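Local coordinates for protein 361aa long hypothetical D-aminopeptidase (PDB 2DRH) that is of unknown function but belongs to the DmpA-like S58 peptidases and is therefore likely to have aminopeptidase activity, at residues F13-N19 with S187-V192; K20-V24 with T200-L204. All blocks are in the same frame, centred on the assembly; numbering follows the deposited sequence.

Contact 1. Residues F13-N19 with S187-V192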
loop_
_atom_site.group_PDB
_atom_site.type_symbol
_atom_site.label_atom_id
_atom_site.label_comp_id
_atom_site.label_asym_id
_atom_site.label_seq_id
_atom_site.Cartn_x
_atom_site.Cartn_y
_atom_site.Cartn_z
ATOM N N PHE A 13 -16.418 -23.866 12.800
ATOM C CA PHE A 13 -17.249 -22.987 13.614
ATOM C C PHE A 13 -18.704 -23.184 13.236
ATOM O O PHE A 13 -19.014 -23.537 12.099
ATOM C CB PHE A 13 -16.853 -21.524 13.412
ATOM C CG PHE A 13 -15.524 -21.166 14.013
ATOM C CD1 PHE A 13 -15.318 -21.270 15.383
ATOM C CD2 PHE A 13 -14.478 -20.726 13.212
ATOM C CE1 PHE A 13 -14.082 -20.939 15.948
ATOM C CE2 PHE A 13 -13.245 -20.394 13.765
ATOM C CZ PHE A 13 -13.045 -20.501 15.135
ATOM N N LYS A 14 -19.597 -22.971 14.192
ATOM C CA LYS A 14 -21.013 -23.130 13.925
ATOM C C LYS A 14 -21.557 -21.863 13.288
ATOM O O LYS A 14 -21.114 -20.758 13.597
ATOM C CB LYS A 14 -21.776 -23.429 15.222
ATOM C CG LYS A 14 -21.665 -22.353 16.285
ATOM C CD LYS A 14 -22.519 -22.703 17.506
ATOM C CE LYS A 14 -22.498 -21.589 18.554
ATOM N NZ LYS A 14 -21.140 -21.368 19.140
ATOM N N PRO A 15 -22.516 -22.008 12.370
ATOM C CA PRO A 15 -23.103 -20.845 11.707
ATOM C C PRO A 15 -24.089 -20.117 12.619
ATOM O O PRO A 15 -24.436 -20.611 13.699
ATOM C CB PRO A 15 -23.783 -21.458 10.492
ATOM C CG PRO A 15 -24.238 -22.785 11.018
ATOM C CD PRO A 15 -23.027 -23.262 11.789
ATOM N N GLY A 16 -24.524 -18.938 12.186
ATOM C CA GLY A 16 -25.486 -18.174 12.959
ATOM C C GLY A 16 -26.876 -18.736 12.720
ATOM O O GLY A 16 -27.041 -19.638 11.904
ATOM N N LYS A 17 -27.873 -18.196 13.416
ATOM C CA LYS A 17 -29.254 -18.662 13.286
ATOM C C LYS A 17 -29.758 -18.740 11.845
ATOM O O LYS A 17 -30.321 -19.753 11.433
ATOM C CB LYS A 17 -30.189 -17.760 14.102
ATOM C CG LYS A 17 -29.896 -17.765 15.595
ATOM C CD LYS A 17 -30.812 -16.816 16.362
ATOM C CE LYS A 17 -32.279 -17.203 16.224
ATOM N NZ LYS A 17 -33.168 -16.296 17.016
ATOM N N ARG A 18 -29.563 -17.668 11.085
ATOM C CA ARG A 18 -30.017 -17.629 9.697
ATOM C C ARG A 18 -28.916 -18.077 8.727
ATOM O O ARG A 18 -29.187 -18.392 7.569
ATOM C CB ARG A 18 -30.459 -16.205 9.343
ATOM C CG ARG A 18 -31.246 -15.504 10.451
ATOM C CD ARG A 18 -31.522 -14.038 10.118
ATOM N NE ARG A 18 -32.643 -13.874 9.198
ATOM C CZ ARG A 18 -33.871 -13.520 9.567
ATOM N NH1 ARG A 18 -34.145 -13.285 10.842
ATOM N NH2 ARG A 18 -34.827 -13.402 8.660
ATOM N N ASN A 19 -27.683 -18.122 9.217
ATOM C CA ASN A 19 -26.530 -18.482 8.397
ATOM C C ASN A 19 -26.473 -17.514 7.215
ATOM O O ASN A 19 -26.364 -17.913 6.053
ATOM C CB ASN A 19 -26.615 -19.933 7.907
ATOM C CG ASN A 19 -25.308 -20.406 7.271
ATOM O OD1 ASN A 19 -24.221 -19.974 7.668
ATOM N ND2 ASN A 19 -25.409 -21.303 6.293
ATOM N N SER A 187 -24.435 -16.336 0.836
ATOM C CA SER A 187 -24.173 -15.794 2.164
ATOM C C SER A 187 -24.060 -16.876 3.229
ATOM O O SER A 187 -24.528 -18.002 3.052
ATOM C CB SER A 187 -25.264 -14.791 2.557
ATOM O OG SER A 187 -24.810 -13.936 3.602
ATOM N N ALA A 188 -23.417 -16.527 4.335
ATOM C CA ALA A 188 -23.231 -17.458 5.436
ATOM C C ALA A 188 -22.638 -16.704 6.611
ATOM O O ALA A 188 -22.116 -15.605 6.444
ATOM C CB ALA A 188 -22.303 -18.603 5.017
ATOM N N SER A 189 -22.722 -17.294 7.798
ATOM C CA SER A 189 -22.182 -16.661 8.991
ATOM C C SER A 189 -21.581 -17.713 9.903
ATOM O O SER A 189 -21.860 -18.903 9.765
ATOM C CB SER A 189 -23.280 -15.905 9.746
ATOM O OG SER A 189 -24.215 -16.807 10.305
ATOM N N ARG A 190 -20.746 -17.264 10.832
ATOM C CA ARG A 190 -20.100 -18.154 11.787
ATOM C C ARG A 190 -20.056 -17.474 13.140
ATOM O O ARG A 190 -19.942 -16.251 13.223
ATOM C CB ARG A 190 -18.672 -18.483 11.337
ATOM C CG ARG A 190 -18.594 -19.432 10.156
ATOM C CD ARG A 190 -19.201 -20.789 10.499
ATOM N NE ARG A 190 -18.994 -21.769 9.436
ATOM C CZ ARG A 190 -19.698 -21.828 8.310
ATOM N NH1 ARG A 190 -20.677 -20.962 8.077
ATOM N NH2 ARG A 190 -19.419 -22.764 7.411
ATOM N N ILE A 191 -20.153 -18.274 14.197
ATOM C CA ILE A 191 -20.111 -17.770 15.565
ATOM C C ILE A 191 -18.785 -18.196 16.169
ATOM O O ILE A 191 -18.341 -19.318 15.942
ATOM C CB ILE A 191 -21.252 -18.372 16.414
ATOM C CG1 ILE A 191 -22.606 -17.971 15.827
ATOM C CG2 ILE A 191 -21.131 -17.912 17.860
ATOM C CD1 ILE A 191 -22.847 -16.479 15.806
ATOM N N VAL A 192 -18.149 -17.311 16.927
ATOM C CA VAL A 192 -16.871 -17.636 17.562
ATOM C C VAL A 192 -16.818 -17.061 18.974
ATOM O O VAL A 192 -17.317 -15.959 19.227
ATOM C CB VAL A 192 -15.658 -17.077 16.752
ATOM C CG1 VAL A 192 -15.821 -17.409 15.270
ATOM C CG2 VAL A 192 -15.529 -15.574 16.950
HETATM O O HOH W 1 -18.329 -22.047 16.981
#

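Contact 2. Residues K20-V24 with T200-L204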
loop_
_atom_site.group_PDB
_atom_site.type_symbol
_atom_site.label_atom_id
_atom_site.label_comp_id
_atom_site.label_asym_id
_atom_site.label_seq_id
_atom_site.Cartn_x
_atom_site.Cartn_y
_atom_site.Cartn_z
ATOM N N LYS A 20 -26.570 -16.228 7.544
ATOM C CA LYS A 20 -26.524 -15.144 6.571
ATOM C C LYS A 20 -25.819 -13.969 7.233
ATOM O O LYS A 20 -25.745 -13.892 8.464
ATOM C CB LYS A 20 -27.933 -14.717 6.160
ATOM C CG LYS A 20 -28.700 -15.712 5.300
ATOM C CD LYS A 20 -30.130 -15.218 5.100
ATOM C CE LYS A 20 -30.951 -16.140 4.207
ATOM N NZ LYS A 20 -30.633 -15.965 2.755
ATOM N N ILE A 21 -25.308 -13.053 6.419
ATOM C CA ILE A 21 -24.606 -11.887 6.942
ATOM C C ILE A 21 -25.462 -11.086 7.935
ATOM O O ILE A 21 -24.931 -10.420 8.823
ATOM C CB ILE A 21 -24.148 -10.960 5.795
ATOM C CG1 ILE A 21 -23.214 -9.884 6.343
ATOM C CG2 ILE A 21 -25.360 -10.339 5.103
ATOM C CD1 ILE A 21 -22.583 -9.008 5.268
ATOM N N THR A 22 -26.782 -11.160 7.784
ATOM C CA THR A 22 -27.702 -10.439 8.665
ATOM C C THR A 22 -27.787 -11.034 10.070
ATOM O O THR A 22 -28.565 -10.562 10.902
ATOM C CB THR A 22 -29.116 -10.378 8.074
ATOM O OG1 THR A 22 -29.521 -11.690 7.671
ATOM C CG2 THR A 22 -29.151 -9.446 6.876
ATOM N N ASP A 23 -27.010 -12.082 10.329
ATOM C CA ASP A 23 -26.990 -12.667 11.663
ATOM C C ASP A 23 -26.245 -11.652 12.516
ATOM O O ASP A 23 -26.252 -11.718 13.745
ATOM C CB ASP A 23 -26.273 -14.019 11.677
ATOM C CG ASP A 23 -27.180 -15.159 11.256
ATOM O OD1 ASP A 23 -28.342 -15.174 11.705
ATOM O OD2 ASP A 23 -26.739 -16.042 10.493
ATOM N N VAL A 24 -25.586 -10.714 11.841
ATOM C CA VAL A 24 -24.889 -9.635 12.528
ATOM C C VAL A 24 -26.036 -8.646 12.731
ATOM O O VAL A 24 -26.465 -7.976 11.791
ATOM C CB VAL A 24 -23.786 -9.010 11.639
ATOM C CG1 VAL A 24 -23.113 -7.853 12.369
ATOM C CG2 VAL A 24 -22.746 -10.067 11.282
ATOM N N THR A 200 -20.121 -12.751 16.118
ATOM C CA THR A 200 -20.588 -13.298 14.856
ATOM C C THR A 200 -19.832 -12.691 13.674
ATOM O O THR A 200 -19.531 -11.489 13.660
ATOM C CB THR A 200 -22.085 -13.008 14.660
ATOM O OG1 THR A 200 -22.822 -13.515 15.780
ATOM C CG2 THR A 200 -22.591 -13.653 13.383
ATOM N N VAL A 201 -19.525 -13.530 12.693
ATOM C CA VAL A 201 -18.855 -13.092 11.474
ATOM C C VAL A 201 -19.739 -13.525 10.312
ATOM O O VAL A 201 -19.921 -14.720 10.081
ATOM C CB VAL A 201 -17.474 -13.751 11.292
ATOM C CG1 VAL A 201 -16.923 -13.417 9.897
ATOM C CG2 VAL A 201 -16.514 -13.258 12.373
ATOM N N GLY A 202 -20.299 -12.556 9.597
ATOM C CA GLY A 202 -21.152 -12.877 8.468
ATOM C C GLY A 202 -20.527 -12.513 7.131
ATOM O O GLY A 202 -19.661 -11.639 7.054
ATOM N N ALA A 203 -20.971 -13.174 6.068
ATOM C CA ALA A 203 -20.430 -12.892 4.746
ATOM C C ALA A 203 -21.463 -12.947 3.640
ATOM O O ALA A 203 -22.332 -13.810 3.626
ATOM C CB ALA A 203 -19.295 -13.857 4.424
ATOM N N LEU A 204 -21.363 -11.998 2.720
ATOM C CA LEU A 204 -22.233 -11.946 1.561
ATOM C C LEU A 204 -21.294 -11.804 0.366
ATOM O O LEU A 204 -20.433 -10.918 0.336
ATOM C CB LEU A 204 -23.184 -10.751 1.638
ATOM C CG LEU A 204 -24.121 -10.594 0.430
ATOM C CD1 LEU A 204 -25.312 -9.755 0.818
ATOM C CD2 LEU A 204 -23.382 -9.951 -0.751
HETATM O O HOH W 2 -25.627 -14.071 15.443
#

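Contact 1. Residues F13-N19 with S187-V192
Lys14 and Ile191 make the main backbone link between the N-terminal loop segment 13-19, extended as far as Gly16, and strand 187-192. Ile191 N donates to Lys14 O over 2.7 Å, and the donor lies almost in line with the carbonyl bond (178° at O). On the same residue pair, a water takes a long bond from Lys14 N and donates to Ile191 O at 2.9 Å, so the N-H of Lys14 and the carbonyl of Ile191 each find a partner in it. Two steps back, Ser189 N donates instead to a side chain, Asn19 OD1, at 3.1 Å, the N-H straight (169°) but coming from above the carbonyl plane. The torsion that sets Asn19 CG anti to the backbone N (chi1 -169°) swings the amide alongside the strand, where ND2 can bond Glu321 OE2. In the DmpA-type αββα sandwich of this family, strand 184-193 pairs with 198-207 through one edge, and segment 13-19 lies along the edge that 198-207 does not occupy, held by mixed backbone, side-chain and water bonds. Ser189 OG accepts Gly16 N at 2.9 Å and also bonds Asp23 OD2; Gly16 has no side chain beside this hydroxyl. Arg190 NH1 donates to Ser189 O at 2.9 Å; the oxygen lies in the guanidinium plane, while NH1 stands above the plane of the carbonyl. The arginine's remaining nitrogens are engaged beyond the two segments, NE with Glu317 and NH2 with Glu321 and Ile10 O. At the far end Phe13 and Val192 meet as apolar groups: Val192 CG1 sits over the middle of one ring face, 3.8 Å from the Phe13 centroid, as a CH-pi contact, and Val192 also reaches Leu311 and Ala314 of helix 309-328. The chain of Lys14 crosses Ile191, with CE and NZ beside CG2.

Contact 2. Residues K20-V24 with T200-L204
Ile21 presses onto the backbone of strand 200-204 exactly where that strand has a glycine. Ile21 CA lies 3.9 Å from Gly202 CA, an approach that the glycine allows, and Ile21 CG1 rests 3.8 Å from Gly202 C. With CG1 anti to the backbone N (chi1 -170°) and the chain extended, CD1 slants across the strand to reach Leu204 CB at 4.1 Å, which CG2 approaches as well. Val24 CG2 closes on the other flank, 3.9 Å from Gly202 N. With an alanine in place of Ile21 the contacts of CG1, CG2 and CD1 would be gone, which would probably open a gap beside Leu204 and Ala245. The opposite end is looser and nearer solvent: Asp23 and Thr200 are both partly exposed, their direct contact is limited to Asp23 CB against Thr200 CG2 (4.1 Å), and the polar link is indirect, through a water that donates to Asp23 O and lies 2.9 Å from Thr200 OG1. The turn itself is braced internally by Asp23 OD2, which accepts Lys20 N at 3.0 Å from above the carboxylate plane and also bonds Ser189 OG. Ala245 of the next strand, 240-246, lies against both Ile21 and Val24. A 3-10 turn (21-23) with the following Val24 thus packs on one face of the mixed sheet, whose other face carries helix 309-328 against Val201 and Ala203, consistent with the αββα sandwich of DmpA-like proteins.

Both contacts settle consecutive parts of the N-terminal loop onto the hairpin of strands 184-193 and 198-207, but at different places. Contact 1 runs along the outer strand, partly buried and reaching solvent around Lys14, and depends largely on polar pairing along the strand edge. Contact 2 sits over the inner strand, deeper in the chain and mostly buried, and is built from apolar packing, with a single water bridge across it. They interlock through serines of the outer strand: Ser189 OG is probably hydrogen-bonded to Asp23 OD2 (2.6 Å), and Ser187 OG, bonded to Ile21 N, lies 2.5 Å from Ala203 O, a probable hydrogen bond.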